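Local coordinates for protein fructose 1-phosphate kinase (Staphylococcus aureus, PDB 2JG5) that probably transfers a phosphate from ATP to fructose 1-phosphate, giving fructose 1,6-bisphosphate, as a member of the pfkB family of carbohydrate kinases, at residues I2-F7 and I128-G133; G155-V160 and H174-K179. All coordinates share one frame; numbering follows the deposited sequence.

Contact 1 of 2, residues I2-F7 and I128-G133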
loop_
_atom_site.group_PDB
_atom_site.type_symbol
_atom_site.label_atom_id
_atom_site.label_comp_id
_atom_site.label_asym_id
_atom_site.label_seq_id
_atom_site.Cartn_x
_atom_site.Cartn_y
_atom_site.Cartn_z
ATOM N N ILE A 2 4.125 10.325 28.653
ATOM C CA ILE A 2 4.091 8.883 28.391
ATOM C C ILE A 2 4.518 8.592 26.946
ATOM O O ILE A 2 4.044 9.232 26.009
ATOM C CB ILE A 2 2.669 8.312 28.631
ATOM C CG1 ILE A 2 2.340 8.333 30.128
ATOM C CG2 ILE A 2 2.557 6.903 28.098
ATOM C CD1 ILE A 2 0.874 8.351 30.456
ATOM N N TYR A 3 5.410 7.615 26.777
ATOM C CA TYR A 3 5.960 7.258 25.473
ATOM C C TYR A 3 5.645 5.823 25.110
ATOM O O TYR A 3 5.873 4.913 25.902
ATOM C CB TYR A 3 7.474 7.442 25.457
ATOM C CG TYR A 3 7.906 8.857 25.721
ATOM C CD1 TYR A 3 8.349 9.246 26.989
ATOM C CD2 TYR A 3 7.877 9.818 24.703
ATOM C CE1 TYR A 3 8.740 10.542 27.233
ATOM C CE2 TYR A 3 8.271 11.111 24.939
ATOM C CZ TYR A 3 8.702 11.464 26.202
ATOM O OH TYR A 3 9.086 12.755 26.441
ATOM N N THR A 4 5.110 5.628 23.906
ATOM C CA THR A 4 4.955 4.287 23.355
ATOM C C THR A 4 6.066 4.057 22.326
ATOM O O THR A 4 6.464 4.982 21.616
ATOM C CB THR A 4 3.555 4.083 22.737
ATOM O OG1 THR A 4 3.377 4.969 21.625
ATOM C CG2 THR A 4 2.487 4.368 23.780
ATOM N N VAL A 5 6.616 2.851 22.289
ATOM C CA VAL A 5 7.657 2.531 21.313
ATOM C C VAL A 5 7.128 1.394 20.422
ATOM O O VAL A 5 6.716 0.356 20.923
ATOM C CB VAL A 5 8.991 2.157 21.998
ATOM C CG1 VAL A 5 10.103 1.928 20.969
ATOM C CG2 VAL A 5 9.421 3.245 23.012
ATOM N N THR A 6 7.092 1.641 19.113
ATOM C CA THR A 6 6.731 0.654 18.107
ATOM C C THR A 6 7.912 0.592 17.122
ATOM O O THR A 6 8.154 1.524 16.366
ATOM C CB THR A 6 5.394 1.026 17.359
ATOM O OG1 THR A 6 4.322 1.203 18.301
ATOM C CG2 THR A 6 4.990 -0.038 16.383
ATOM N N PHE A 7 8.657 -0.507 17.164
ATOM C CA PHE A 7 9.794 -0.729 16.274
ATOM C C PHE A 7 9.420 -0.887 14.802
ATOM O O PHE A 7 10.155 -0.442 13.924
ATOM C CB PHE A 7 10.547 -1.985 16.693
ATOM C CG PHE A 7 11.057 -1.956 18.086
ATOM C CD1 PHE A 7 10.849 -3.041 18.928
ATOM C CD2 PHE A 7 11.763 -0.857 18.563
ATOM C CE1 PHE A 7 11.334 -3.031 20.224
ATOM C CE2 PHE A 7 12.253 -0.839 19.846
ATOM C CZ PHE A 7 12.036 -1.928 20.686
ATOM N N ILE A 128 6.660 7.483 31.654
ATOM C CA ILE A 128 6.376 6.078 31.435
ATOM C C ILE A 128 6.798 5.770 30.008
ATOM O O ILE A 128 6.459 6.499 29.068
ATOM C CB ILE A 128 4.869 5.736 31.660
ATOM C CG1 ILE A 128 4.403 6.279 33.025
ATOM C CG2 ILE A 128 4.593 4.204 31.452
ATOM C CD1 ILE A 128 3.048 5.800 33.486
ATOM N N VAL A 129 7.580 4.707 29.869
ATOM C CA VAL A 129 7.979 4.204 28.570
ATOM C C VAL A 129 7.355 2.817 28.391
ATOM O O VAL A 129 7.616 1.888 29.183
ATOM C CB VAL A 129 9.528 4.179 28.412
ATOM C CG1 VAL A 129 9.923 3.643 27.033
ATOM C CG2 VAL A 129 10.107 5.595 28.630
ATOM N N ILE A 130 6.501 2.710 27.371
ATOM C CA ILE A 130 5.841 1.455 26.999
ATOM C C ILE A 130 6.489 0.929 25.719
ATOM O O ILE A 130 6.476 1.592 24.680
ATOM C CB ILE A 130 4.317 1.639 26.766
ATOM C CG1 ILE A 130 3.658 2.303 27.983
ATOM C CG2 ILE A 130 3.640 0.284 26.444
ATOM C CD1 ILE A 130 2.442 3.148 27.661
ATOM N N VAL A 131 7.062 -0.266 25.801
ATOM C CA VAL A 131 7.685 -0.873 24.641
ATOM C C VAL A 131 6.902 -2.126 24.324
ATOM O O VAL A 131 6.782 -3.025 25.151
ATOM C CB VAL A 131 9.200 -1.172 24.862
ATOM C CG1 VAL A 131 9.870 -1.587 23.547
ATOM C CG2 VAL A 131 9.900 0.037 25.439
ATOM N N ALA A 132 6.339 -2.160 23.123
ATOM C CA ALA A 132 5.459 -3.235 22.740
ATOM C C ALA A 132 5.706 -3.611 21.296
ATOM O O ALA A 132 5.770 -2.735 20.409
ATOM C CB ALA A 132 3.991 -2.836 22.955
ATOM N N GLY A 133 5.848 -4.919 21.069
ATOM C CA GLY A 133 5.950 -5.450 19.723
ATOM C C GLY A 133 7.063 -6.449 19.482
ATOM O O GLY A 133 7.951 -6.668 20.338
HETATM O O HOH W 1 7.664 -2.780 18.899
#

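Contact 2 of 2, residues G155-V160 and H174-K179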
loop_
_atom_site.group_PDB
_atom_site.type_symbol
_atom_site.label_atom_id
_atom_site.label_comp_id
_atom_site.label_asym_id
_atom_site.label_seq_id
_atom_site.Cartn_x
_atom_site.Cartn_y
_atom_site.Cartn_z
ATOM N N GLY A 155 15.165 6.640 35.402
ATOM C CA GLY A 155 14.152 6.539 36.446
ATOM C C GLY A 155 12.736 6.357 35.916
ATOM O O GLY A 155 11.811 6.148 36.703
ATOM N N ALA A 156 12.560 6.446 34.595
ATOM C CA ALA A 156 11.232 6.293 33.975
ATOM C C ALA A 156 10.678 4.885 34.150
ATOM O O ALA A 156 11.419 3.897 34.062
ATOM C CB ALA A 156 11.250 6.683 32.483
ATOM N N LYS A 157 9.373 4.813 34.404
ATOM C CA LYS A 157 8.656 3.542 34.508
ATOM C C LYS A 157 8.674 2.839 33.168
ATOM O O LYS A 157 8.211 3.398 32.178
ATOM C CB LYS A 157 7.203 3.763 34.939
ATOM C CG LYS A 157 7.026 4.114 36.400
ATOM C CD LYS A 157 7.440 5.547 36.700
ATOM C CE LYS A 157 8.284 5.612 37.974
ATOM N NZ LYS A 157 7.524 5.215 39.200
ATOM N N LEU A 158 9.218 1.627 33.140
ATOM C CA LEU A 158 9.213 0.824 31.926
ATOM C C LEU A 158 8.089 -0.212 31.912
ATOM O O LEU A 158 7.967 -1.029 32.822
ATOM C CB LEU A 158 10.563 0.147 31.691
ATOM C CG LEU A 158 10.580 -0.732 30.436
ATOM C CD1 LEU A 158 10.793 0.092 29.144
ATOM C CD2 LEU A 158 11.631 -1.795 30.584
ATOM N N VAL A 159 7.281 -0.161 30.855
ATOM C CA VAL A 159 6.183 -1.104 30.637
ATOM C C VAL A 159 6.455 -1.935 29.385
ATOM O O VAL A 159 6.741 -1.394 28.314
ATOM C CB VAL A 159 4.854 -0.360 30.477
ATOM C CG1 VAL A 159 3.736 -1.326 30.191
ATOM C CG2 VAL A 159 4.560 0.488 31.721
ATOM N N VAL A 160 6.375 -3.252 29.521
ATOM C CA VAL A 160 6.677 -4.137 28.411
ATOM C C VAL A 160 5.524 -5.083 28.101
ATOM O O VAL A 160 4.971 -5.737 28.994
ATOM C CB VAL A 160 7.977 -4.944 28.676
ATOM C CG1 VAL A 160 8.165 -6.051 27.632
ATOM C CG2 VAL A 160 9.174 -4.017 28.706
ATOM N N HIS A 174 13.642 -3.972 36.426
ATOM C CA HIS A 174 12.470 -3.647 37.233
ATOM C C HIS A 174 11.396 -2.884 36.463
ATOM O O HIS A 174 11.060 -1.751 36.825
ATOM C CB HIS A 174 12.879 -2.878 38.500
ATOM C CG HIS A 174 14.018 -3.499 39.246
ATOM N ND1 HIS A 174 14.031 -4.827 39.617
ATOM C CD2 HIS A 174 15.176 -2.971 39.704
ATOM C CE1 HIS A 174 15.150 -5.091 40.267
ATOM N NE2 HIS A 174 15.862 -3.981 40.335
ATOM N N PRO A 175 10.840 -3.501 35.399
ATOM C CA PRO A 175 9.783 -2.815 34.675
ATOM C C PRO A 175 8.583 -2.624 35.597
ATOM O O PRO A 175 8.423 -3.379 36.550
ATOM C CB PRO A 175 9.444 -3.794 33.545
ATOM C CG PRO A 175 9.895 -5.124 34.043
ATOM C CD PRO A 175 11.112 -4.839 34.840
ATOM N N LEU A 176 7.754 -1.624 35.320
ATOM C CA LEU A 176 6.593 -1.331 36.150
ATOM C C LEU A 176 5.606 -2.488 36.132
ATOM O O LEU A 176 5.104 -2.891 37.168
ATOM C CB LEU A 176 5.919 -0.049 35.685
ATOM C CG LEU A 176 4.634 0.320 36.414
ATOM C CD1 LEU A 176 4.956 0.833 37.814
ATOM C CD2 LEU A 176 3.858 1.350 35.600
ATOM N N PHE A 177 5.306 -2.978 34.936
ATOM C CA PHE A 177 4.703 -4.293 34.744
ATOM C C PHE A 177 5.074 -4.889 33.388
ATOM O O PHE A 177 5.431 -4.172 32.451
ATOM C CB PHE A 177 3.175 -4.283 34.947
ATOM C CG PHE A 177 2.406 -3.543 33.884
ATOM C CD1 PHE A 177 1.905 -4.216 32.776
ATOM C CD2 PHE A 177 2.140 -2.181 34.021
ATOM C CE1 PHE A 177 1.174 -3.537 31.799
ATOM C CE2 PHE A 177 1.409 -1.490 33.055
ATOM C CZ PHE A 177 0.921 -2.171 31.937
ATOM N N ILE A 178 5.015 -6.218 33.326
ATOM C CA ILE A 178 4.994 -6.971 32.072
ATOM C C ILE A 178 3.625 -7.668 31.921
ATOM O O ILE A 178 2.860 -7.751 32.885
ATOM C CB ILE A 178 6.140 -7.987 32.007
ATOM C CG1 ILE A 178 6.174 -8.829 33.295
ATOM C CG2 ILE A 178 7.456 -7.248 31.757
ATOM C CD1 ILE A 178 7.018 -10.077 33.210
ATOM N N LYS A 179 3.317 -8.165 30.723
ATOM C CA LYS A 179 1.987 -8.735 30.473
ATOM C C LYS A 179 1.969 -10.091 29.740
ATOM O O LYS A 179 1.459 -10.188 28.626
ATOM C CB LYS A 179 1.085 -7.707 29.757
ATOM C CG LYS A 179 -0.405 -8.004 29.893
ATOM C CD LYS A 179 -1.286 -7.151 29.001
ATOM C CE LYS A 179 -1.151 -7.547 27.546
ATOM N NZ LYS A 179 -1.684 -8.923 27.296
HETATM O O HOH W 2 10.361 0.557 35.358
HETATM O O HOH W 3 4.727 -8.805 28.230
#

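Contact 1 of 2, residues I2-F7 and I128-G133
Tyr3 O takes the N-H of Ile130 at 2.7 Å in an almost straight bond (177° at the hydrogen), and the CA-H of Val129 leans on the same oxygen. Ile130 O is shared likewise, between Val5 N at 2.7 Å, in a more bent bond (143°), and the CA-H of Thr4. Tyr3 N to Ile128 O, 2.8 Å, continues this parallel pairing toward the start of both strands. At the other end it slackens: Ala132 N reaches Val5 O in a weak bond. These are adjacent strands of the parallel sheet in the ribokinase-like α/β core. On the face of Ile2, Thr4, Ile128 and Ile130, CD1 of Ile130 lies 3.8 Å from Ile2 CG2 and also touches Thr4 CG2; Val42 of helix 38-48 and Val252 and Val256 of helix 247-260 cover Ile130. Thr4 OG1 bonds to Ser43 OG. On the other face, Val5 and Val131 lie side by side, CG2 to CG2 4.1 Å. Val131 CG1, anti to its backbone N (chi1 -170°), meets Phe7 CZ at 3.6 Å, the ring crossing it obliquely.

Contact 2 of 2, residues G155-V160 and H174-K179
A beta-alpha-beta unit, strand 157-161, helix 164-170 and the short, weakly bonded strand 177-178, outermost in the parallel sheet of this chain, brings the two segments side by side. Leu158 O accepts the N-H of Leu176 at 2.6 Å, in a bent bond whose donor is tilted 22° from the carbonyl plane; Pro175 CB comes against the same oxygen at 3.2 Å. Farther along, Val160 N gives a straighter bond to Phe177 O, 3.2 Å long (171° at the hydrogen). Val160 O receives the CA-H of Ile178 and only a weak bond from Lys179 N, with a water bridging Val160 O and Lys179 N. A second water links Leu158 N to His174 O. In this ribokinase-like fold helix 247-260 packs on the face of Val159 and Phe177, with Val252 against Val159 and Met255 against Phe177. There CG1 of Val159 sits over one face of the Phe177 ring in a CH-pi contact, 3.8 Å from the centroid and displaced toward the rim at CZ. Leu176 lies alongside Val159, its CD2 4.0 Å from Val159 CG2, while its CB and CD1 rest on the CB and CG of Lys157. On the opposite face Val160 CB meets Ile178 CG2 at 3.9 Å, and Leu158 CD2 touches Pro175 CB near helix 143-154, which covers Leu158 through Ile147, Ala148 and Thr151.

From the N terminus, the chain lays down strand 2-6, flanks it with strand 54-56 and pairs it with 128-132 later, so contact 1 closes a long loop of 120 residues that includes the separate four-stranded mixed sheet. Helix 143-154 then leads into strand 157-161, and contact 2 closes a much shorter loop around helix 164-170. The two loops follow in series, neither nested nor crossed. Strands 128-132 and 157-161 are neighbours in one parallel sheet: Val129 N and O probably bond to Lys157 O and Val159 N, respectively, and Ile128 CG2 packs on Val159 CG2. Together the contacts run from the sheet's interior to its edge at 177-178, and helix 247-260 packs against both.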